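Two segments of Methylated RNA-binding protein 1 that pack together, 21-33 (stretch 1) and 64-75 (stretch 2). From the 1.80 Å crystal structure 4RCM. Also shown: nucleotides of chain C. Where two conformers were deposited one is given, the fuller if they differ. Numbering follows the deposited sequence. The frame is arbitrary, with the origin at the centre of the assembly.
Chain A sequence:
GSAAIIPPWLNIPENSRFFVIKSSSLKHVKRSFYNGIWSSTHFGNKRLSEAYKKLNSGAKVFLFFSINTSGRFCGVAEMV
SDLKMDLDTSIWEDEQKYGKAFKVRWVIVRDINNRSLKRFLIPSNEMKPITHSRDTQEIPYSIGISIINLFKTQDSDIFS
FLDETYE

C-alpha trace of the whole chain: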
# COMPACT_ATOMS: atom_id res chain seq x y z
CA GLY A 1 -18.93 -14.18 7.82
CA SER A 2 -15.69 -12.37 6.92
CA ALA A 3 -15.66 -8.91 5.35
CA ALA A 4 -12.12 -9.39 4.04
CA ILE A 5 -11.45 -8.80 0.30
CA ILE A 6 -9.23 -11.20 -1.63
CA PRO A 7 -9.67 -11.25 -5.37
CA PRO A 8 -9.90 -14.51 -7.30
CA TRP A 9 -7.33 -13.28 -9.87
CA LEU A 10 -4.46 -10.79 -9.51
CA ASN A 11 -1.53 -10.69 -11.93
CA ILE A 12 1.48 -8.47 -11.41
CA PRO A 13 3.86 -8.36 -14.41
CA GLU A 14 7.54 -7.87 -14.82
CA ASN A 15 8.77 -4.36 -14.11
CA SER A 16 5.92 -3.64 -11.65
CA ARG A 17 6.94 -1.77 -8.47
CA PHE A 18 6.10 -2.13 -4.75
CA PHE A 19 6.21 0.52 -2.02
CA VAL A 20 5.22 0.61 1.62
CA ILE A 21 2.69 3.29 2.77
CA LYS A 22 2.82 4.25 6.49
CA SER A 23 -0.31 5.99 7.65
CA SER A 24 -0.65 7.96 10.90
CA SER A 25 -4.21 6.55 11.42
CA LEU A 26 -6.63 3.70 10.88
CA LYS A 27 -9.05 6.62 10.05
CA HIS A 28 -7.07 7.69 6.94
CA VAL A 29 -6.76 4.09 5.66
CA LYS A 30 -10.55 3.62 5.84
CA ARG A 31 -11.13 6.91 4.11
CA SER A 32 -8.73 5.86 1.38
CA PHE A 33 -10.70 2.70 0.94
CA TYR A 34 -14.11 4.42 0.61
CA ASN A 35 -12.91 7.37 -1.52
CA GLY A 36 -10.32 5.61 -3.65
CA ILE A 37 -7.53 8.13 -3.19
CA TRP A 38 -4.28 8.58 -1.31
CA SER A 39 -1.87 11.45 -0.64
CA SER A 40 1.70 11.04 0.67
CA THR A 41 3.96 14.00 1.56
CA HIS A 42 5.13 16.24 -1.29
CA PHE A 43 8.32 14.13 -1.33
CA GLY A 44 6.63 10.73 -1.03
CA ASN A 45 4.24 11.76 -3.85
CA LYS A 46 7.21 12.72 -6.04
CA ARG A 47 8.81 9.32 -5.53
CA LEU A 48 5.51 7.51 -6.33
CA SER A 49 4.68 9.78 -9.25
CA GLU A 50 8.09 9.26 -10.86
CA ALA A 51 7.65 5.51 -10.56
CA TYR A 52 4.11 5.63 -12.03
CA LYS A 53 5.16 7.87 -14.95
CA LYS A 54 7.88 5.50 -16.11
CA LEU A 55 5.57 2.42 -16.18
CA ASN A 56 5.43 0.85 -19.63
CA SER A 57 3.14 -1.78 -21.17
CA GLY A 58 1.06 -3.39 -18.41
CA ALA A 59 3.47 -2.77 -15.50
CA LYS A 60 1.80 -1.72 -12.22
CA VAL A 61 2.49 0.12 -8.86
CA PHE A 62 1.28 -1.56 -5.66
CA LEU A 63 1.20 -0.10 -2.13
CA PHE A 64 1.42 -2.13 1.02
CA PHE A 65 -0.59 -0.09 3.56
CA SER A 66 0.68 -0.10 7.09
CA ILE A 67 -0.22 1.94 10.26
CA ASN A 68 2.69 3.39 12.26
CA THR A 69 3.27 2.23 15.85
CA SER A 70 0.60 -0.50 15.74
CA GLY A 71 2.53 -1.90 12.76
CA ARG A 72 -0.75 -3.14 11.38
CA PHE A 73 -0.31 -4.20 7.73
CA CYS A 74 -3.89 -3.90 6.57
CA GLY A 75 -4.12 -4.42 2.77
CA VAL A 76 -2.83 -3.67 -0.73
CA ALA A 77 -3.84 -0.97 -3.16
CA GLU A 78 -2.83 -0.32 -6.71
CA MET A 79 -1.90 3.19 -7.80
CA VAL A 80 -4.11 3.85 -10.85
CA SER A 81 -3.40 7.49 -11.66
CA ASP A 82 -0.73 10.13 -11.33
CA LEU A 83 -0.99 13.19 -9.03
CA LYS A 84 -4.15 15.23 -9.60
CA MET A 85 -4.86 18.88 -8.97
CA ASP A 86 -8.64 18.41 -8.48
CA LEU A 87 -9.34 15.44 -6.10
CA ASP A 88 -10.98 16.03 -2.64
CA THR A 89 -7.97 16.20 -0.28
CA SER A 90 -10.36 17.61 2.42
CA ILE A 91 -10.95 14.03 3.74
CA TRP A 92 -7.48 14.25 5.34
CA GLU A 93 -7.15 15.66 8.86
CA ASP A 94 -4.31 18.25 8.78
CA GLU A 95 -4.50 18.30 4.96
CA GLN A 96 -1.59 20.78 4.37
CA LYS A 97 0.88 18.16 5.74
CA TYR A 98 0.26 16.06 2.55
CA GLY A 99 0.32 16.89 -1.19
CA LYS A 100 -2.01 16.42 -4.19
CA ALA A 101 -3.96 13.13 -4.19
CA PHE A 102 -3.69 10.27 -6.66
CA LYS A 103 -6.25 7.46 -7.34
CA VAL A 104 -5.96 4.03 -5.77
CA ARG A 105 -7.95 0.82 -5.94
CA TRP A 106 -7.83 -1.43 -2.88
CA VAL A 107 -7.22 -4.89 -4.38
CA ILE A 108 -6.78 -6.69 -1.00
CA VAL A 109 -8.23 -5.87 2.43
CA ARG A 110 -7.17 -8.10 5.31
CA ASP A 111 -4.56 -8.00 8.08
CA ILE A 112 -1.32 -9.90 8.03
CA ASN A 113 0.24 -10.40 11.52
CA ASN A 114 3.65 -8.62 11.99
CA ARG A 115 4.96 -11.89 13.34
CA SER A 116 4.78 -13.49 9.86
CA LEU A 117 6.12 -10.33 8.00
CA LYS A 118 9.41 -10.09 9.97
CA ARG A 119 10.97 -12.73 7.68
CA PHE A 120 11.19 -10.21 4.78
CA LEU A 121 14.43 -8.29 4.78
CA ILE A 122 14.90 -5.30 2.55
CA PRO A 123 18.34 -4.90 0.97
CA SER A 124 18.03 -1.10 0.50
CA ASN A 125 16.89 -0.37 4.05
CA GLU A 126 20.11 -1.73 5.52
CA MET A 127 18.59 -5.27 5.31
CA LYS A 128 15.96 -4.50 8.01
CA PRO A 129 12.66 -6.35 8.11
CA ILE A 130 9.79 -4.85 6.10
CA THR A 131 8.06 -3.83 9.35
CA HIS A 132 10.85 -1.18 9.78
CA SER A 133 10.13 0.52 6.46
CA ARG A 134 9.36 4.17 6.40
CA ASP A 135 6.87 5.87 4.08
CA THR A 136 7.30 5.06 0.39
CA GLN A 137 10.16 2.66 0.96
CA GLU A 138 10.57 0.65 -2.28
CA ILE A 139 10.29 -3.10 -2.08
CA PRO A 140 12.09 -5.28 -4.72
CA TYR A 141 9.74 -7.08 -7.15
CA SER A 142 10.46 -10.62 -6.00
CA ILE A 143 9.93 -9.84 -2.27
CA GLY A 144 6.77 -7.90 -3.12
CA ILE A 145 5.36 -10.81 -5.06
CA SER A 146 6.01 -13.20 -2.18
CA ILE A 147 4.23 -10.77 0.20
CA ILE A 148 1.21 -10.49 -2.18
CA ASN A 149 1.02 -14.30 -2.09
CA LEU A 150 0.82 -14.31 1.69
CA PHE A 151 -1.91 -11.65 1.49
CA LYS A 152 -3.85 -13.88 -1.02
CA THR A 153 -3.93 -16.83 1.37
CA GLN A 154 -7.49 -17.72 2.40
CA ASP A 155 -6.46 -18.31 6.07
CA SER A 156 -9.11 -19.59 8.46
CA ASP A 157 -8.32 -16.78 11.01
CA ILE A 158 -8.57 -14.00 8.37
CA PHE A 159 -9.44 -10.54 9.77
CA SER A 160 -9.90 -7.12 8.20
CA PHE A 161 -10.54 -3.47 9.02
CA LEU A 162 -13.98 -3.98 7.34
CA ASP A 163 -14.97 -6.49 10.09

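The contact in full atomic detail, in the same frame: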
# COMPACT_ATOMS: atom_id res chain seq x y z
N ILE A 21 3.38 2.01 2.38
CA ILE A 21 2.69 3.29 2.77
C ILE A 21 2.53 3.20 4.28
O ILE A 21 2.02 2.19 4.79
CB ILE A 21 1.29 3.49 2.11
CG1 ILE A 21 1.41 3.60 0.59
CG2 ILE A 21 0.59 4.75 2.64
CD1 ILE A 21 2.14 4.81 0.07
N LYS A 22 3.02 4.23 5.01
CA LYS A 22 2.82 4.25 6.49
C LYS A 22 1.85 5.38 6.75
O LYS A 22 2.10 6.56 6.36
CB LYS A 22 4.13 4.51 7.26
CG LYS A 22 5.24 3.51 7.03
CD LYS A 22 4.85 2.09 7.46
CE LYS A 22 4.59 1.94 8.96
NZ LYS A 22 4.45 0.50 9.37
N SER A 23 0.72 5.02 7.29
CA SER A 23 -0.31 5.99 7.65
C SER A 23 -0.27 6.27 9.14
O SER A 23 -0.09 5.33 9.96
CB SER A 23 -1.69 5.43 7.29
OG SER A 23 -2.71 6.24 7.84
N SER A 24 -0.47 7.53 9.50
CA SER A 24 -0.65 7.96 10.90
C SER A 24 -1.92 7.43 11.61
O SER A 24 -1.95 7.45 12.85
CB SER A 24 -0.58 9.50 10.99
OG SER A 24 0.76 9.95 10.75
N SER A 25 -2.93 6.93 10.86
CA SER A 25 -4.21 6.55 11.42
C SER A 25 -4.97 5.43 10.68
O SER A 25 -4.99 5.37 9.45
CB SER A 25 -5.14 7.76 11.53
OG SER A 25 -5.27 8.41 10.28
N LEU A 26 -5.63 4.58 11.44
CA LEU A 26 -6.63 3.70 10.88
C LEU A 26 -7.72 4.51 10.13
O LEU A 26 -8.10 4.14 8.99
CB LEU A 26 -7.21 2.74 11.95
CG LEU A 26 -8.28 1.82 11.36
CD1 LEU A 26 -7.61 0.89 10.34
CD2 LEU A 26 -9.05 1.04 12.43
N LYS A 27 -8.17 5.65 10.71
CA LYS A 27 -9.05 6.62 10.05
C LYS A 27 -8.69 6.87 8.58
O LYS A 27 -9.53 6.63 7.73
CB LYS A 27 -9.04 7.99 10.80
N HIS A 28 -7.48 7.38 8.30
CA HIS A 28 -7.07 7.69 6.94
C HIS A 28 -7.03 6.47 6.02
O HIS A 28 -7.32 6.63 4.87
CB HIS A 28 -5.70 8.40 6.88
CG HIS A 28 -5.76 9.84 7.23
ND1 HIS A 28 -4.78 10.74 6.86
CD2 HIS A 28 -6.73 10.56 7.84
CE1 HIS A 28 -5.12 11.94 7.28
NE2 HIS A 28 -6.29 11.86 7.88
N VAL A 29 -6.68 5.27 6.51
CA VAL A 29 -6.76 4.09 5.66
C VAL A 29 -8.23 3.81 5.19
O VAL A 29 -8.50 3.50 3.99
CB VAL A 29 -6.27 2.83 6.41
CG1 VAL A 29 -6.52 1.60 5.57
CG2 VAL A 29 -4.78 2.95 6.76
N LYS A 30 -9.14 3.83 6.14
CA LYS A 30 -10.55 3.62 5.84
C LYS A 30 -11.08 4.61 4.82
O LYS A 30 -11.78 4.20 3.86
CB LYS A 30 -11.37 3.70 7.09
CG LYS A 30 -11.19 2.53 8.01
CD LYS A 30 -11.93 2.78 9.30
CE LYS A 30 -11.63 1.73 10.37
NZ LYS A 30 -12.75 0.86 10.75
N ARG A 31 -10.75 5.87 5.02
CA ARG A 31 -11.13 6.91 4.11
C ARG A 31 -10.56 6.75 2.74
O ARG A 31 -11.23 7.12 1.78
CB ARG A 31 -10.74 8.28 4.64
CG ARG A 31 -11.64 8.70 5.78
CD ARG A 31 -11.48 10.17 6.08
NE ARG A 31 -12.12 10.49 7.35
CZ ARG A 31 -11.90 11.61 8.04
NH1 ARG A 31 -12.53 11.79 9.19
NH2 ARG A 31 -11.05 12.54 7.60
N SER A 32 -9.33 6.25 2.65
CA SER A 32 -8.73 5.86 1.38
C SER A 32 -9.54 4.75 0.73
O SER A 32 -9.78 4.74 -0.46
CB SER A 32 -7.28 5.37 1.57
OG SER A 32 -6.62 5.07 0.31
N PHE A 33 -9.97 3.80 1.51
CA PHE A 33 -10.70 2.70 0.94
C PHE A 33 -12.02 3.15 0.34
O PHE A 33 -12.38 2.71 -0.75
CB PHE A 33 -10.94 1.60 1.97
CG PHE A 33 -11.83 0.54 1.47
CD1 PHE A 33 -11.32 -0.51 0.72
CD2 PHE A 33 -13.20 0.60 1.72
CE1 PHE A 33 -12.16 -1.48 0.19
CE2 PHE A 33 -14.04 -0.36 1.21
CZ PHE A 33 -13.53 -1.40 0.44
N PHE A 64 1.75 -1.39 -0.20
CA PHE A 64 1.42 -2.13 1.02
C PHE A 64 1.09 -1.09 2.12
O PHE A 64 1.98 -0.40 2.64
CB PHE A 64 2.59 -2.99 1.47
CG PHE A 64 3.00 -4.06 0.49
CD1 PHE A 64 2.18 -5.15 0.24
CD2 PHE A 64 4.22 -3.99 -0.17
CE1 PHE A 64 2.59 -6.16 -0.63
CE2 PHE A 64 4.60 -5.00 -1.06
CZ PHE A 64 3.79 -6.08 -1.27
N PHE A 65 -0.18 -0.97 2.45
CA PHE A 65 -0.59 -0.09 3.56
C PHE A 65 -0.32 -0.60 4.97
O PHE A 65 -0.80 -1.66 5.40
CB PHE A 65 -2.03 0.24 3.42
CG PHE A 65 -2.27 1.38 2.50
CD1 PHE A 65 -2.28 1.21 1.12
CD2 PHE A 65 -2.49 2.63 3.03
CE1 PHE A 65 -2.52 2.32 0.28
CE2 PHE A 65 -2.76 3.71 2.21
CZ PHE A 65 -2.73 3.56 0.84
N SER A 66 0.36 0.24 5.73
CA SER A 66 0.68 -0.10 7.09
C SER A 66 0.37 1.11 8.00
O SER A 66 0.46 2.26 7.56
CB SER A 66 2.17 -0.43 7.12
OG SER A 66 2.51 -1.04 8.35
N ILE A 67 0.01 0.85 9.26
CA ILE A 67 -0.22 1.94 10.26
C ILE A 67 0.98 2.00 11.24
O ILE A 67 1.33 0.97 11.92
CB ILE A 67 -1.56 1.72 11.04
CG1 ILE A 67 -2.73 1.73 10.03
CG2 ILE A 67 -1.77 2.80 12.09
CD1 ILE A 67 -3.92 0.93 10.53
N ASN A 68 1.58 3.17 11.34
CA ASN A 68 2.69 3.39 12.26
C ASN A 68 2.31 3.04 13.70
O ASN A 68 1.12 3.10 14.11
CB ASN A 68 3.21 4.84 12.19
CG ASN A 68 4.64 4.95 12.67
OD1 ASN A 68 5.50 4.14 12.30
ND2 ASN A 68 4.93 5.96 13.50
N THR A 69 3.34 2.58 14.45
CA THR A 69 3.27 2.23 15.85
C THR A 69 2.51 0.95 16.15
O THR A 69 3.04 0.11 16.85
CB THR A 69 2.70 3.37 16.72
OG1 THR A 69 3.53 4.52 16.58
CG2 THR A 69 2.66 2.95 18.16
N SER A 70 1.27 0.81 15.68
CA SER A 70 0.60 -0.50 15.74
C SER A 70 1.37 -1.52 14.87
O SER A 70 1.43 -2.67 15.18
CB SER A 70 -0.85 -0.44 15.24
OG SER A 70 -0.89 0.06 13.88
N GLY A 71 1.91 -1.04 13.75
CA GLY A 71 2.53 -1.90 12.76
C GLY A 71 1.52 -2.81 12.10
O GLY A 71 1.86 -3.90 11.65
N ARG A 72 0.26 -2.38 12.06
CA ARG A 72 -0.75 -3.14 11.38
C ARG A 72 -0.53 -3.06 9.87
O ARG A 72 -0.45 -1.96 9.32
CB ARG A 72 -2.10 -2.60 11.79
CG ARG A 72 -3.18 -3.64 11.91
CD ARG A 72 -4.52 -2.91 11.97
NE ARG A 72 -5.60 -3.68 11.39
CZ ARG A 72 -6.86 -3.49 11.73
NH1 ARG A 72 -7.81 -4.23 11.20
NH2 ARG A 72 -7.16 -2.55 12.62
N PHE A 73 -0.37 -4.20 9.20
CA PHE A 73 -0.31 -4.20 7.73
C PHE A 73 -1.70 -4.57 7.34
O PHE A 73 -2.10 -5.68 7.65
CB PHE A 73 0.75 -5.17 7.14
CG PHE A 73 2.15 -4.54 6.99
CD1 PHE A 73 2.94 -4.29 8.12
CD2 PHE A 73 2.65 -4.18 5.73
CE1 PHE A 73 4.20 -3.68 7.97
CE2 PHE A 73 3.91 -3.59 5.59
CZ PHE A 73 4.68 -3.34 6.71
N CYS A 74 -2.45 -3.65 6.73
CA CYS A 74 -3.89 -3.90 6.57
C CYS A 74 -4.51 -4.05 5.12
O CYS A 74 -5.71 -4.25 4.97
CB CYS A 74 -4.69 -2.93 7.41
SG CYS A 74 -4.19 -1.24 7.31
N GLY A 75 -3.68 -3.99 4.09
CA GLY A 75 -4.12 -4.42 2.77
C GLY A 75 -3.25 -3.82 1.68
O GLY A 75 -2.21 -3.26 1.97
C2 6MZ C 3 -1.53 9.93 7.44
C4 6MZ C 3 0.64 9.85 6.51
C5 6MZ C 3 0.09 10.16 5.18
N9 6MZ C 3 1.97 9.70 6.34
N3 6MZ C 3 -0.22 9.74 7.60
N1 6MZ C 3 -2.10 10.22 6.25
C6 6MZ C 3 -1.39 10.35 5.11
N6 6MZ C 3 -1.96 10.69 3.93
C9 6MZ C 3 -3.34 11.09 3.82
N7 6MZ C 3 1.14 10.21 4.31
C8 6MZ C 3 2.27 9.94 5.04
O5' 6MZ C 3 6.79 12.20 7.55
C5' 6MZ C 3 5.37 12.03 7.29
C4' 6MZ C 3 4.84 10.77 7.99
O4' 6MZ C 3 3.39 10.74 7.92
C1' 6MZ C 3 2.91 9.44 7.51
C2' 6MZ C 3 4.18 8.58 7.35
O2' 6MZ C 3 4.46 7.79 8.53
C3' 6MZ C 3 5.37 9.47 7.38
O3' 6MZ C 3 6.34 8.75 8.19

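The two stretches join through neighbouring parallel strands, 21-23 and 64-67, and through a helix, 26-33, that runs back across one face of the sheet at 150° to strand 64-67. Together they bury 703 Å². Ile21, Lys22 and Ser23 lie beside Phe65, Ser66 and Ile67, respectively, and the backbone bonds alternate as parallel pairing requires. Ile21 N donates to Phe64 O (2.8 Å) and Ile21 O accepts from Ser66 N (2.7 Å); one step on, Ser23 N donates to Ser66 O (2.8 Å) and Ser23 O accepts from Asn68 N (3.1 Å), carrying the ladder just past the strand. Lys22 turns its own N and O away from this edge, but its CA approaches Ser66 O at 3.3 Å in a CA-H...O contact.

Apolar packing occupies the face that carries Ile21, Ser23, Phe65 and Ile67. Ile21 lies over the Phe65 ring, its CB 4.0 Å from the ring centroid and almost on the ring normal, so that a C-H group meets the aromatic face. The helix covers the same side: Leu26 CD1 reaches Ile67 CD1 (3.7 Å), while Val29 places CG2 4.0 Å from Ile67 CG1 and CG1 4.1 Å from Cys74 SG, bridging the two strands of stretch 2.

On the other face the interaction is polar. The Lys22 side chain, m at its first three torsions, folds back over Ser66, and Lys22 NZ donates to Ser66 OG (2.7 Å). Ser66 OG in turn donates to Arg72 O (3.2 Å), linking the lysine to the backbone of Arg72.

Hydrogen bonds within stretch 1 brace the turn into the helix. Ser23 OG donates to Ser25 O (2.9 Å), and Ser25 OG caps the helix by accepting from His28 N (3.1 Å). From this helix, His28 ND1 donates to N1 of the bound N6-methyladenosine (2.8 Å).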